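PDB 1Y5H: hypoxic response protein 1 from Mycobacterium tuberculosis, which is of unknown function but forms a secreted homodimer of paired CBS domains, probably binds zinc and, unlike some relatives, does not seem to bind AMP. Local coordinates for residues T8-I13 and Q94-V99; V21-T26 and R50-L55; Q32-R35 and A41-I44; N98-H103 and V120-I125; V108-I111 and L116-I119. One frame throughout, in Å; residues are numbered along the deposited sequence.

Interaction 1: residues T8-I13 and Q94-V99; sequences TTARDI and QEMLNV
Thr-9 N donates to Asp-12 OD1 (3.1 Å), meeting the oxygen from above the carboxylate plane, while the carbonyl carbon of Thr-9 rests against the methyl of Met-96, a selenomethionine. A weaker bond runs the other way, from Asp-12 N to Thr-9 OG1. The two make a capping box with Thr-9 as N-cap, which fixes the start of the short, weakly bonded helix 10-13 and presents Ala-10 and Ile-13 to helix 93-103. From that helix Met-96 carries the contact alone. Its chain leaves CB with CG anti to the carbonyl carbon (chi1 -69°), runs straight through chi2 and bends at chi3 (-100°), which lays CE against the backbone at the start of the short helix, 3.6 Å from Ala-10 N. The selenium meets Ala-10 CB at 3.9 Å. Ile-13 comes from the next turn, and its CD1 meets the selenium end of Met-96 tip to tip (3.9 Å to SE). Strand 115-121 and helix 122-127 close round the site: Val-120 and Ile-125 each touch both Ile-13 and Met-96. Ile-13 also lies against His-128, a zinc ligand by similarity. No hydrogen bond crosses between the segments, where the selenium, in the place of methionine sulfur, and its methyl make van der Waals contacts; backbone bonds of Ala-10 with Ala-91 and Arg-11 with Ala-89 add polar hold from just outside.

Interaction 2: residues V21-T26 and R50-L55; sequences VGEHET and RLHGML
A type I beta turn from Gly-22 to Glu-25 carries Glu-23 to within 7.4 Å, CA to CA, of His-52, which with Gly-53 forms a classic beta bulge opposite Ile-44. The meeting is confined to these two side chains. Glu-23 holds CG between its backbone N and carbonyl carbon (chi1 61°) and then runs extended, a course that carries the carboxylate past the imidazole at a slant, the two planes 56° apart. OE2 of Glu-23 comes 3.3 Å from NE2 of His-52, but the angle is too poor for a hydrogen bond. The ring is steadied from its other nitrogen: ND1 of His-52 donates to Arg-50 O at 3.2 Å, arriving well above the carbonyl plane. Glu-23 finds its firm partner in Arg-81, whose NH2 forms a salt bridge with OE1; Arg-81 also touches His-52, and one arginine thus borders both side chains. Within the turn, Gly-22 N is bound by Glu-25 OE2 (2.8 Å). This surface contact spans the edge strands 21-22 and 51-56 at one end of their sheet, with strand 41-45 running between them and helix 27-37 beginning just after Thr-26.

Interaction 3: residues Q32-R35 and A41-I44; sequences QYMR and ALPI
Leu-42 and Met-34 meet inside the beta-alpha-beta unit of the first CBS domain, where helix 27-37 links the parallel strands 21-22 and 41-45 and packs on the sheet. Leu-42 points from its strand toward the helix, and its CD1 comes closest, 3.7 Å from CG of Met-34, a selenomethionine, and 3.8 Å from its CE. The side chain of Met-34 is extended (chi3 -176°) and runs slantwise past the leucine, its root and its methyl both bordering CD1 and CG of Leu-42. On the neighbouring helical position Tyr-33 adds its CB, 4.0 Å from the same CD1, before its ring leads away. That ring reaches Val-21 of strand 21-22, and the phenol OH is hydrogen-bonded to Glu-25 OE1, which ties the helix to the turn ahead of it. Val-21 touches Leu-42 as well. The strand is placed by backbone bonds on both of its edges: Leu-42 pairs with Leu-55 and Pro-43 with Val-21. Ala-41 points away from the helix, touching Met-54 and Thr-56, while Pro-43 packs on Leu-116 and Ile-119 of the second CBS domain. The helix also takes part in the dimer: Met-34 packs on Ile-62 of the second subunit, and its backbone O accepts a weak hydrogen bond from Arg-58 NH2 of that subunit.

Interaction 4: residues N98-H103 and V120-I125; sequences NVMEEH and VTEADI
Met-100, a selenomethionine, reaches from helix 93-103 into the junction where strand 115-121 turns into helix 122-127 of the second CBS domain; His-103, a probable zinc ligand, ends the segment. Met-100 CG stands anti to its carbonyl carbon (chi1 -76°), and beyond it the chain is extended, with chi3 at -166°. That straight reach sets CE against the backbone of the junction, 3.7 Å from both Val-120 O and Glu-122 N, while SE lies 3.9 Å from Glu-122 CB. Glu-122 turns CG to the far side from its own N (chi1 -161°) and crosses the selenomethionine at a slant. Ile-125 closes the end with CD1 3.8 Å from Met-100 CE. The junction is fixed by a capping box: Asp-124 N donates to Thr-121 OG1 (3.0 Å), and Thr-121 N to Asp-124 OD2 (2.9 Å); Asp-124 OD1 also forms a salt bridge with Arg-127. No hydrogen bond crosses the contact, in which an apolar methyl packs on the backbone of the junction and on Ile-125.

Interaction 5: residues V108-I111 and L116-I119; sequences VPVI and LVGI
The beta hairpin of the second CBS domain, strands 107-112 and 115-121, is joined here by two backbone bonds around a beta bulge. Val-110 N donates to Gly-118 O (2.8 Å), and Val-117 N returns an almost straight bond to Val-110 O (2.9 Å, 175°). Val-110 and Gly-118 form the hydrogen-bonded pair; Pro-109 with Ile-119 and Ile-111 with Leu-116 are non-hydrogen-bonded, and the register shifts by one between the Val-110 pair and the Ile-111 pair, Val-117 being the extra residue. The face bearing Pro-109, Ile-111, Leu-116 and Ile-119 is tightly knit. Pro-109 CB lies 3.7 Å from Leu-116 CD1, and Ile-119 CD1 folds back to 3.5 Å from Pro-109 CA. Ile-111 tucks CD1 against Leu-116 CA (3.7 Å). Val-110, on the other face, meets Val-117 at about a right angle, CG1 to CG2 (3.7 Å). Val-117 has CG1 anti to its carbonyl carbon (chi1 -65°), which leaves CG2 between backbone N and carbonyl carbon, 3.4 Å from Val-110 O. The Pro-109 face abuts strands 51-56 and 41-45 of the first domain through Leu-51, Met-54 and Pro-43, while Val-110 turns toward Met-14 and Val-120; strands 87-88 and 15-16 flank the hairpin.

Overall arrangement
The chain runs as two CBS domains, with interactions 2 and 3 in the first and 4 and 5 in the second; interaction 1 brings the N-terminal segment onto the second domain and so encloses 2 and 3 along the chain. Interactions 1 and 4 share helix 93-103, their centres about 8 Å apart, and interaction 5 nests inside the loop closed by 4. Interactions 2 and 3 lie about 9 Å apart, centre to centre, on the sheet of strands 21-22, 41-45 and 51-56. The hairpin of interaction 5 touches segments of both, and the two domains thus associate through their sheets. Interactions 1 and 3, about 22 Å apart between centres, lie on opposite sides of the chain's centre.

Interaction 1: residues T8-I13 and Q94-V99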
loop_
_atom_site.group_PDB
_atom_site.type_symbol
_atom_site.label_atom_id
_atom_site.label_comp_id
_atom_site.label_asym_id
_atom_site.label_seq_id
_atom_site.Cartn_x
_atom_site.Cartn_y
_atom_site.Cartn_z
ATOM N N THR A 8 29.492 8.060 -5.951
ATOM C CA THR A 8 28.072 8.449 -6.192
ATOM C C THR A 8 27.390 8.848 -4.886
ATOM O O THR A 8 27.537 8.174 -3.868
ATOM C CB THR A 8 27.278 7.288 -6.826
ATOM O OG1 THR A 8 27.895 6.906 -8.063
ATOM C CG2 THR A 8 25.835 7.710 -7.093
ATOM N N THR A 9 26.643 9.946 -4.922
ATOM C CA THR A 9 25.941 10.428 -3.740
ATOM C C THR A 9 24.443 10.469 -3.998
ATOM O O THR A 9 23.994 10.321 -5.136
ATOM C CB THR A 9 26.394 11.844 -3.357
ATOM O OG1 THR A 9 25.999 12.762 -4.385
ATOM C CG2 THR A 9 27.906 11.896 -3.188
ATOM N N ALA A 10 23.674 10.669 -2.935
ATOM C CA ALA A 10 22.225 10.741 -3.057
ATOM C C ALA A 10 21.833 11.855 -4.027
ATOM O O ALA A 10 20.931 11.684 -4.839
ATOM C CB ALA A 10 21.601 10.987 -1.691
ATOM N N ARG A 11 22.522 12.988 -3.942
ATOM C CA ARG A 11 22.237 14.129 -4.809
ATOM C C ARG A 11 22.392 13.765 -6.285
ATOM O O ARG A 11 21.687 14.293 -7.147
ATOM C CB ARG A 11 23.168 15.298 -4.465
ATOM C CG ARG A 11 22.907 16.563 -5.278
ATOM C CD ARG A 11 23.951 17.640 -5.007
ATOM N NE ARG A 11 23.932 18.125 -3.630
ATOM C CZ ARG A 11 22.964 18.870 -3.106
ATOM N NH1 ARG A 11 21.919 19.226 -3.845
ATOM N NH2 ARG A 11 23.043 19.266 -1.843
ATOM N N ASP A 12 23.312 12.848 -6.562
ATOM C CA ASP A 12 23.590 12.402 -7.923
ATOM C C ASP A 12 22.495 11.557 -8.569
ATOM O O ASP A 12 22.317 11.597 -9.788
ATOM C CB ASP A 12 24.895 11.599 -7.946
ATOM C CG ASP A 12 26.115 12.455 -7.694
ATOM O OD1 ASP A 12 27.154 11.888 -7.295
ATOM O OD2 ASP A 12 26.042 13.683 -7.905
ATOM N N ILE A 13 21.760 10.792 -7.766
ATOM C CA ILE A 13 20.724 9.923 -8.316
ATOM C C ILE A 13 19.293 10.245 -7.885
ATOM O O ILE A 13 18.350 9.605 -8.342
ATOM C CB ILE A 13 21.006 8.450 -7.953
ATOM C CG1 ILE A 13 20.920 8.258 -6.435
ATOM C CG2 ILE A 13 22.398 8.049 -8.439
ATOM C CD1 ILE A 13 21.151 6.829 -5.988
ATOM N N GLN A 94 25.571 2.839 -0.101
ATOM C CA GLN A 94 25.520 1.923 1.030
ATOM C C GLN A 94 24.646 2.511 2.136
ATOM O O GLN A 94 23.832 1.808 2.728
ATOM C CB GLN A 94 26.934 1.643 1.562
ATOM C CG GLN A 94 27.801 0.827 0.606
ATOM C CD GLN A 94 28.727 1.680 -0.248
ATOM O OE1 GLN A 94 28.311 2.684 -0.827
ATOM N NE2 GLN A 94 29.990 1.273 -0.341
ATOM N N GLU A 95 24.811 3.804 2.401
ATOM C CA GLU A 95 24.028 4.473 3.436
ATOM C C GLU A 95 22.542 4.464 3.081
ATOM O O GLU A 95 21.693 4.193 3.932
ATOM C CB GLU A 95 24.516 5.896 3.616
HETATM N N MSE A 96 22.231 4.762 1.825
HETATM C CA MSE A 96 20.842 4.772 1.383
HETATM C C MSE A 96 20.195 3.406 1.576
HETATM O O MSE A 96 19.052 3.309 2.016
HETATM C CB MSE A 96 20.757 5.196 -0.086
HETATM C CG MSE A 96 21.105 6.656 -0.296
HETATM SE SE MSE A 96 21.038 7.197 -2.146
HETATM C CE MSE A 96 22.929 7.132 -2.537
ATOM N N LEU A 97 20.932 2.349 1.247
ATOM C CA LEU A 97 20.415 1.002 1.407
ATOM C C LEU A 97 20.256 0.688 2.886
ATOM O O LEU A 97 19.330 -0.015 3.268
ATOM C CB LEU A 97 21.352 -0.013 0.748
ATOM C CG LEU A 97 21.442 0.097 -0.777
ATOM C CD1 LEU A 97 22.521 -0.847 -1.291
ATOM C CD2 LEU A 97 20.092 -0.240 -1.398
ATOM N N ASN A 98 21.153 1.211 3.720
ATOM C CA ASN A 98 21.051 0.966 5.156
ATOM C C ASN A 98 19.727 1.513 5.683
ATOM O O ASN A 98 19.033 0.851 6.452
ATOM C CB ASN A 98 22.203 1.622 5.926
ATOM C CG ASN A 98 23.531 0.923 5.704
ATOM O OD1 ASN A 98 23.578 -0.282 5.455
ATOM N ND2 ASN A 98 24.621 1.673 5.819
ATOM N N VAL A 99 19.385 2.729 5.269
ATOM C CA VAL A 99 18.139 3.347 5.707
ATOM C C VAL A 99 16.934 2.564 5.198
ATOM O O VAL A 99 16.001 2.273 5.953
ATOM C CB VAL A 99 18.044 4.805 5.217
ATOM C CG1 VAL A 99 16.671 5.380 5.538
ATOM C CG2 VAL A 99 19.134 5.637 5.877
#

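Interaction 2: residues V21-T26 and R50-L55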
loop_
_atom_site.group_PDB
_atom_site.type_symbol
_atom_site.label_atom_id
_atom_site.label_comp_id
_atom_site.label_asym_id
_atom_site.label_seq_id
_atom_site.Cartn_x
_atom_site.Cartn_y
_atom_site.Cartn_z
ATOM N N VAL A 21 4.565 17.795 0.667
ATOM C CA VAL A 21 3.189 18.048 1.069
ATOM C C VAL A 21 3.177 18.685 2.449
ATOM O O VAL A 21 3.923 18.276 3.328
ATOM C CB VAL A 21 2.387 16.738 1.087
ATOM C CG1 VAL A 21 0.967 16.994 1.561
ATOM C CG2 VAL A 21 2.384 16.127 -0.310
ATOM N N GLY A 22 2.337 19.698 2.633
ATOM C CA GLY A 22 2.276 20.378 3.913
ATOM C C GLY A 22 1.756 19.503 5.036
ATOM O O GLY A 22 0.831 18.714 4.841
ATOM N N GLU A 23 2.348 19.651 6.217
ATOM C CA GLU A 23 1.954 18.868 7.385
ATOM C C GLU A 23 0.502 19.096 7.801
ATOM O O GLU A 23 -0.104 18.233 8.436
ATOM C CB GLU A 23 2.863 19.195 8.577
ATOM C CG GLU A 23 2.789 20.660 8.998
ATOM C CD GLU A 23 3.381 20.932 10.373
ATOM O OE1 GLU A 23 2.917 20.314 11.356
ATOM O OE2 GLU A 23 4.300 21.772 10.472
ATOM N N HIS A 24 -0.058 20.251 7.454
ATOM C CA HIS A 24 -1.438 20.553 7.829
ATOM C C HIS A 24 -2.472 20.133 6.793
ATOM O O HIS A 24 -3.675 20.325 6.998
ATOM C CB HIS A 24 -1.590 22.047 8.126
ATOM C CG HIS A 24 -0.689 22.535 9.219
ATOM N ND1 HIS A 24 -0.754 22.050 10.508
ATOM C CD2 HIS A 24 0.320 23.438 9.207
ATOM C CE1 HIS A 24 0.179 22.630 11.242
ATOM N NE2 HIS A 24 0.845 23.476 10.477
ATOM N N GLU A 25 -2.015 19.575 5.675
ATOM C CA GLU A 25 -2.948 19.120 4.650
ATOM C C GLU A 25 -3.667 17.878 5.186
ATOM O O GLU A 25 -3.093 17.105 5.958
ATOM C CB GLU A 25 -2.203 18.830 3.343
ATOM C CG GLU A 25 -1.525 20.093 2.791
ATOM C CD GLU A 25 -1.121 19.991 1.330
ATOM O OE1 GLU A 25 -2.009 19.760 0.480
ATOM O OE2 GLU A 25 0.082 20.157 1.027
ATOM N N THR A 26 -4.929 17.706 4.803
ATOM C CA THR A 26 -5.720 16.565 5.275
ATOM C C THR A 26 -5.295 15.254 4.620
ATOM O O THR A 26 -4.573 15.247 3.623
ATOM C CB THR A 26 -7.221 16.776 5.008
ATOM O OG1 THR A 26 -7.475 16.695 3.599
ATOM C CG2 THR A 26 -7.670 18.145 5.539
ATOM N N ARG A 50 10.963 22.022 5.605
ATOM C CA ARG A 50 11.546 21.273 6.716
ATOM C C ARG A 50 10.830 19.924 6.834
ATOM O O ARG A 50 9.635 19.876 7.118
ATOM C CB ARG A 50 11.393 22.058 8.006
ATOM N N LEU A 51 11.568 18.836 6.629
ATOM C CA LEU A 51 11.002 17.487 6.682
ATOM C C LEU A 51 10.475 17.030 8.039
ATOM O O LEU A 51 11.198 17.038 9.034
ATOM C CB LEU A 51 12.037 16.470 6.196
ATOM C CG LEU A 51 11.557 15.017 6.171
ATOM C CD1 LEU A 51 10.528 14.842 5.068
ATOM C CD2 LEU A 51 12.740 14.095 5.931
ATOM N N HIS A 52 9.215 16.602 8.064
ATOM C CA HIS A 52 8.581 16.116 9.288
ATOM C C HIS A 52 8.446 14.598 9.286
ATOM O O HIS A 52 8.385 13.968 10.343
ATOM C CB HIS A 52 7.199 16.750 9.454
ATOM C CG HIS A 52 7.229 18.084 10.127
ATOM N ND1 HIS A 52 8.171 19.046 9.833
ATOM C CD2 HIS A 52 6.422 18.625 11.071
ATOM C CE1 HIS A 52 7.944 20.120 10.566
ATOM N NE2 HIS A 52 6.889 19.891 11.326
ATOM N N GLY A 53 8.397 14.015 8.094
ATOM C CA GLY A 53 8.282 12.571 7.982
ATOM C C GLY A 53 7.755 12.147 6.627
ATOM O O GLY A 53 7.622 12.973 5.727
HETATM N N MSE A 54 7.493 10.852 6.475
HETATM C CA MSE A 54 6.953 10.295 5.240
HETATM C C MSE A 54 5.571 9.735 5.548
HETATM O O MSE A 54 5.344 9.167 6.623
HETATM C CB MSE A 54 7.832 9.157 4.710
HETATM C CG MSE A 54 9.199 9.563 4.168
HETATM SE SE MSE A 54 9.140 10.558 2.514
HETATM C CE MSE A 54 8.505 9.194 1.320
ATOM N N LEU A 55 4.651 9.906 4.608
ATOM C CA LEU A 55 3.292 9.400 4.752
ATOM C C LEU A 55 3.068 8.406 3.621
ATOM O O LEU A 55 3.294 8.733 2.460
ATOM C CB LEU A 55 2.275 10.539 4.623
ATOM C CG LEU A 55 0.805 10.107 4.744
ATOM C CD1 LEU A 55 0.500 9.737 6.189
ATOM C CD2 LEU A 55 -0.109 11.235 4.273
#

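Interaction 3: residues Q32-R35 and A41-I44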
loop_
_atom_site.group_PDB
_atom_site.type_symbol
_atom_site.label_atom_id
_atom_site.label_comp_id
_atom_site.label_asym_id
_atom_site.label_seq_id
_atom_site.Cartn_x
_atom_site.Cartn_y
_atom_site.Cartn_z
ATOM N N GLN A 32 -5.183 12.410 -2.716
ATOM C CA GLN A 32 -5.282 12.975 -4.059
ATOM C C GLN A 32 -3.906 13.133 -4.701
ATOM O O GLN A 32 -3.746 12.902 -5.898
ATOM C CB GLN A 32 -6.000 14.323 -4.007
ATOM C CG GLN A 32 -7.450 14.197 -3.575
ATOM C CD GLN A 32 -8.106 15.526 -3.264
ATOM O OE1 GLN A 32 -9.294 15.581 -2.945
ATOM N NE2 GLN A 32 -7.337 16.605 -3.348
ATOM N N TYR A 33 -2.907 13.520 -3.910
ATOM C CA TYR A 33 -1.558 13.686 -4.445
ATOM C C TYR A 33 -0.956 12.350 -4.851
ATOM O O TYR A 33 -0.216 12.262 -5.833
ATOM C CB TYR A 33 -0.639 14.357 -3.422
ATOM C CG TYR A 33 -1.014 15.779 -3.086
ATOM C CD1 TYR A 33 -1.181 16.735 -4.089
ATOM C CD2 TYR A 33 -1.176 16.180 -1.762
ATOM C CE1 TYR A 33 -1.498 18.059 -3.777
ATOM C CE2 TYR A 33 -1.491 17.496 -1.439
ATOM C CZ TYR A 33 -1.651 18.432 -2.449
ATOM O OH TYR A 33 -1.966 19.734 -2.125
HETATM N N MSE A 34 -1.271 11.305 -4.095
HETATM C CA MSE A 34 -0.744 9.986 -4.400
HETATM C C MSE A 34 -1.324 9.453 -5.704
HETATM O O MSE A 34 -0.642 8.742 -6.446
HETATM C CB MSE A 34 -1.046 9.026 -3.256
HETATM C CG MSE A 34 -0.294 9.361 -1.991
HETATM SE SE MSE A 34 -0.841 8.175 -0.599
HETATM C CE MSE A 34 0.169 8.939 0.864
ATOM N N ARG A 35 -2.581 9.793 -5.977
ATOM C CA ARG A 35 -3.217 9.351 -7.213
ATOM C C ARG A 35 -2.611 10.153 -8.356
ATOM O O ARG A 35 -2.300 9.606 -9.411
ATOM C CB ARG A 35 -4.732 9.587 -7.176
ATOM C CG ARG A 35 -5.432 9.150 -8.468
ATOM C CD ARG A 35 -6.948 9.298 -8.413
ATOM N NE ARG A 35 -7.378 10.687 -8.289
ATOM C CZ ARG A 35 -8.644 11.085 -8.381
ATOM N NH1 ARG A 35 -9.605 10.197 -8.601
ATOM N NH2 ARG A 35 -8.952 12.368 -8.250
ATOM N N ALA A 41 4.045 6.931 -1.287
ATOM C CA ALA A 41 4.661 7.624 -0.159
ATOM C C ALA A 41 4.962 9.071 -0.530
ATOM O O ALA A 41 5.452 9.355 -1.625
ATOM C CB ALA A 41 5.937 6.910 0.266
ATOM N N LEU A 42 4.662 9.977 0.394
ATOM C CA LEU A 42 4.869 11.408 0.184
ATOM C C LEU A 42 5.681 12.022 1.314
ATOM O O LEU A 42 5.485 11.690 2.478
ATOM C CB LEU A 42 3.522 12.140 0.149
ATOM C CG LEU A 42 2.458 11.819 -0.898
ATOM C CD1 LEU A 42 1.121 12.402 -0.459
ATOM C CD2 LEU A 42 2.883 12.381 -2.240
ATOM N N PRO A 43 6.622 12.920 0.981
ATOM C CA PRO A 43 7.413 13.552 2.037
ATOM C C PRO A 43 6.520 14.657 2.605
ATOM O O PRO A 43 5.852 15.365 1.849
ATOM C CB PRO A 43 8.630 14.094 1.282
ATOM C CG PRO A 43 8.073 14.411 -0.074
ATOM C CD PRO A 43 7.160 13.235 -0.356
ATOM N N ILE A 44 6.484 14.779 3.927
ATOM C CA ILE A 44 5.644 15.782 4.588
ATOM C C ILE A 44 6.521 16.819 5.283
ATOM O O ILE A 44 7.430 16.465 6.032
ATOM C CB ILE A 44 4.710 15.100 5.629
ATOM C CG1 ILE A 44 3.895 13.990 4.946
ATOM C CG2 ILE A 44 3.785 16.128 6.271
ATOM C CD1 ILE A 44 3.080 14.453 3.752
#

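Interaction 4: residues N98-H103 and V120-I125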
loop_
_atom_site.group_PDB
_atom_site.type_symbol
_atom_site.label_atom_id
_atom_site.label_comp_id
_atom_site.label_asym_id
_atom_site.label_seq_id
_atom_site.Cartn_x
_atom_site.Cartn_y
_atom_site.Cartn_z
ATOM N N ASN A 98 21.153 1.211 3.720
ATOM C CA ASN A 98 21.051 0.966 5.156
ATOM C C ASN A 98 19.727 1.513 5.683
ATOM O O ASN A 98 19.033 0.851 6.452
ATOM C CB ASN A 98 22.203 1.622 5.926
ATOM C CG ASN A 98 23.531 0.923 5.704
ATOM O OD1 ASN A 98 23.578 -0.282 5.455
ATOM N ND2 ASN A 98 24.621 1.673 5.819
ATOM N N VAL A 99 19.385 2.729 5.269
ATOM C CA VAL A 99 18.139 3.347 5.707
ATOM C C VAL A 99 16.934 2.564 5.198
ATOM O O VAL A 99 16.001 2.273 5.953
ATOM C CB VAL A 99 18.044 4.805 5.217
ATOM C CG1 VAL A 99 16.671 5.380 5.538
ATOM C CG2 VAL A 99 19.134 5.637 5.877
HETATM N N MSE A 100 16.959 2.217 3.916
HETATM C CA MSE A 100 15.868 1.463 3.317
HETATM C C MSE A 100 15.663 0.125 4.014
HETATM O O MSE A 100 14.531 -0.301 4.223
HETATM C CB MSE A 100 16.135 1.233 1.829
HETATM C CG MSE A 100 15.898 2.465 0.973
HETATM SE SE MSE A 100 16.360 2.171 -0.877
HETATM C CE MSE A 100 16.371 4.016 -1.463
ATOM N N GLU A 101 16.763 -0.530 4.372
ATOM C CA GLU A 101 16.691 -1.824 5.041
ATOM C C GLU A 101 16.077 -1.711 6.430
ATOM O O GLU A 101 15.132 -2.424 6.763
ATOM C CB GLU A 101 18.087 -2.440 5.143
ATOM N N GLU A 102 16.622 -0.808 7.235
ATOM C CA GLU A 102 16.153 -0.609 8.599
ATOM C C GLU A 102 14.673 -0.250 8.694
ATOM O O GLU A 102 13.947 -0.802 9.524
ATOM C CB GLU A 102 16.992 0.462 9.279
ATOM N N HIS A 103 14.225 0.667 7.841
ATOM C CA HIS A 103 12.834 1.111 7.857
ATOM C C HIS A 103 11.904 0.334 6.927
ATOM O O HIS A 103 10.695 0.571 6.913
ATOM C CB HIS A 103 12.783 2.605 7.529
ATOM C CG HIS A 103 13.467 3.461 8.546
ATOM N ND1 HIS A 103 12.856 3.853 9.720
ATOM C CD2 HIS A 103 14.723 3.961 8.594
ATOM C CE1 HIS A 103 13.707 4.556 10.444
ATOM N NE2 HIS A 103 14.850 4.636 9.783
ATOM N N VAL A 120 14.928 9.654 -3.210
ATOM C CA VAL A 120 15.665 8.612 -3.909
ATOM C C VAL A 120 14.933 7.289 -3.727
ATOM O O VAL A 120 14.530 6.953 -2.618
ATOM C CB VAL A 120 17.101 8.465 -3.367
ATOM C CG1 VAL A 120 17.802 7.323 -4.082
ATOM C CG2 VAL A 120 17.873 9.750 -3.573
ATOM N N THR A 121 14.742 6.550 -4.816
ATOM C CA THR A 121 14.062 5.258 -4.733
ATOM C C THR A 121 15.061 4.130 -4.933
ATOM O O THR A 121 16.165 4.342 -5.426
ATOM C CB THR A 121 12.964 5.096 -5.810
ATOM O OG1 THR A 121 13.571 4.885 -7.093
ATOM C CG2 THR A 121 12.084 6.333 -5.861
ATOM N N GLU A 122 14.660 2.926 -4.551
ATOM C CA GLU A 122 15.524 1.769 -4.701
ATOM C C GLU A 122 15.808 1.557 -6.184
ATOM O O GLU A 122 16.907 1.156 -6.562
ATOM C CB GLU A 122 14.850 0.539 -4.099
ATOM C CG GLU A 122 15.810 -0.587 -3.798
ATOM C CD GLU A 122 15.189 -1.662 -2.930
ATOM O OE1 GLU A 122 14.195 -2.280 -3.368
ATOM O OE2 GLU A 122 15.696 -1.887 -1.809
ATOM N N ALA A 123 14.819 1.849 -7.022
ATOM C CA ALA A 123 14.971 1.699 -8.469
ATOM C C ALA A 123 16.031 2.663 -8.994
ATOM O O ALA A 123 16.771 2.335 -9.924
ATOM C CB ALA A 123 13.643 1.947 -9.164
ATOM N N ASP A 124 16.099 3.855 -8.406
ATOM C CA ASP A 124 17.096 4.839 -8.809
ATOM C C ASP A 124 18.491 4.274 -8.551
ATOM O O ASP A 124 19.403 4.449 -9.357
ATOM C CB ASP A 124 16.933 6.146 -8.021
ATOM C CG ASP A 124 15.691 6.922 -8.416
ATOM O OD1 ASP A 124 15.371 6.954 -9.621
ATOM O OD2 ASP A 124 15.048 7.517 -7.520
ATOM N N ILE A 125 18.654 3.600 -7.417
ATOM C CA ILE A 125 19.943 3.011 -7.065
ATOM C C ILE A 125 20.326 1.926 -8.068
ATOM O O ILE A 125 21.468 1.869 -8.525
ATOM C CB ILE A 125 19.910 2.416 -5.635
ATOM C CG1 ILE A 125 19.709 3.542 -4.615
ATOM C CG2 ILE A 125 21.208 1.677 -5.344
ATOM C CD1 ILE A 125 19.572 3.069 -3.180
#

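Interaction 5: residues V108-I111 and L116-I119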
loop_
_atom_site.group_PDB
_atom_site.type_symbol
_atom_site.label_atom_id
_atom_site.label_comp_id
_atom_site.label_asym_id
_atom_site.label_seq_id
_atom_site.Cartn_x
_atom_site.Cartn_y
_atom_site.Cartn_z
ATOM N N VAL A 108 13.462 7.087 0.010
ATOM C CA VAL A 108 13.906 7.885 1.141
ATOM C C VAL A 108 14.089 9.345 0.761
ATOM O O VAL A 108 14.523 9.654 -0.346
ATOM C CB VAL A 108 15.254 7.336 1.661
ATOM C CG1 VAL A 108 15.812 8.224 2.751
ATOM C CG2 VAL A 108 15.062 5.913 2.165
ATOM N N PRO A 109 13.750 10.263 1.678
ATOM C CA PRO A 109 13.899 11.697 1.412
ATOM C C PRO A 109 15.371 12.081 1.518
ATOM O O PRO A 109 16.119 11.490 2.296
ATOM C CB PRO A 109 13.082 12.363 2.524
ATOM C CG PRO A 109 12.238 11.271 3.101
ATOM C CD PRO A 109 13.064 10.031 2.957
ATOM N N VAL A 110 15.785 13.061 0.727
ATOM C CA VAL A 110 17.161 13.541 0.769
ATOM C C VAL A 110 17.117 14.951 1.350
ATOM O O VAL A 110 16.332 15.794 0.900
ATOM C CB VAL A 110 17.786 13.559 -0.636
ATOM C CG1 VAL A 110 19.229 14.029 -0.560
ATOM C CG2 VAL A 110 17.713 12.169 -1.242
ATOM N N ILE A 111 17.947 15.193 2.361
ATOM C CA ILE A 111 17.991 16.480 3.042
ATOM C C ILE A 111 19.311 17.214 2.850
ATOM O O ILE A 111 20.371 16.597 2.744
ATOM C CB ILE A 111 17.760 16.294 4.568
ATOM C CG1 ILE A 111 16.402 15.627 4.816
ATOM C CG2 ILE A 111 17.834 17.632 5.285
ATOM C CD1 ILE A 111 15.223 16.427 4.317
ATOM N N LEU A 116 14.210 19.541 2.375
ATOM C CA LEU A 116 14.032 18.446 1.429
ATOM C C LEU A 116 14.512 18.919 0.064
ATOM O O LEU A 116 14.069 19.962 -0.421
ATOM C CB LEU A 116 12.552 18.061 1.340
ATOM C CG LEU A 116 12.205 16.945 0.347
ATOM C CD1 LEU A 116 12.682 15.605 0.892
ATOM C CD2 LEU A 116 10.700 16.909 0.130
ATOM N N VAL A 117 15.424 18.168 -0.549
ATOM C CA VAL A 117 15.935 18.530 -1.864
ATOM C C VAL A 117 15.586 17.485 -2.915
ATOM O O VAL A 117 15.742 17.717 -4.113
ATOM C CB VAL A 117 17.466 18.748 -1.843
ATOM C CG1 VAL A 117 17.793 19.944 -0.970
ATOM C CG2 VAL A 117 18.178 17.501 -1.331
ATOM N N GLY A 118 15.102 16.330 -2.470
ATOM C CA GLY A 118 14.733 15.300 -3.419
ATOM C C GLY A 118 14.334 14.004 -2.746
ATOM O O GLY A 118 14.319 13.914 -1.519
ATOM N N ILE A 119 13.994 13.014 -3.562
ATOM C CA ILE A 119 13.600 11.691 -3.084
ATOM C C ILE A 119 14.386 10.661 -3.886
ATOM O O ILE A 119 14.503 10.779 -5.106
ATOM C CB ILE A 119 12.086 11.426 -3.319
ATOM C CG1 ILE A 119 11.233 12.271 -2.365
ATOM C CG2 ILE A 119 11.787 9.935 -3.156
ATOM C CD1 ILE A 119 11.271 11.828 -0.904
#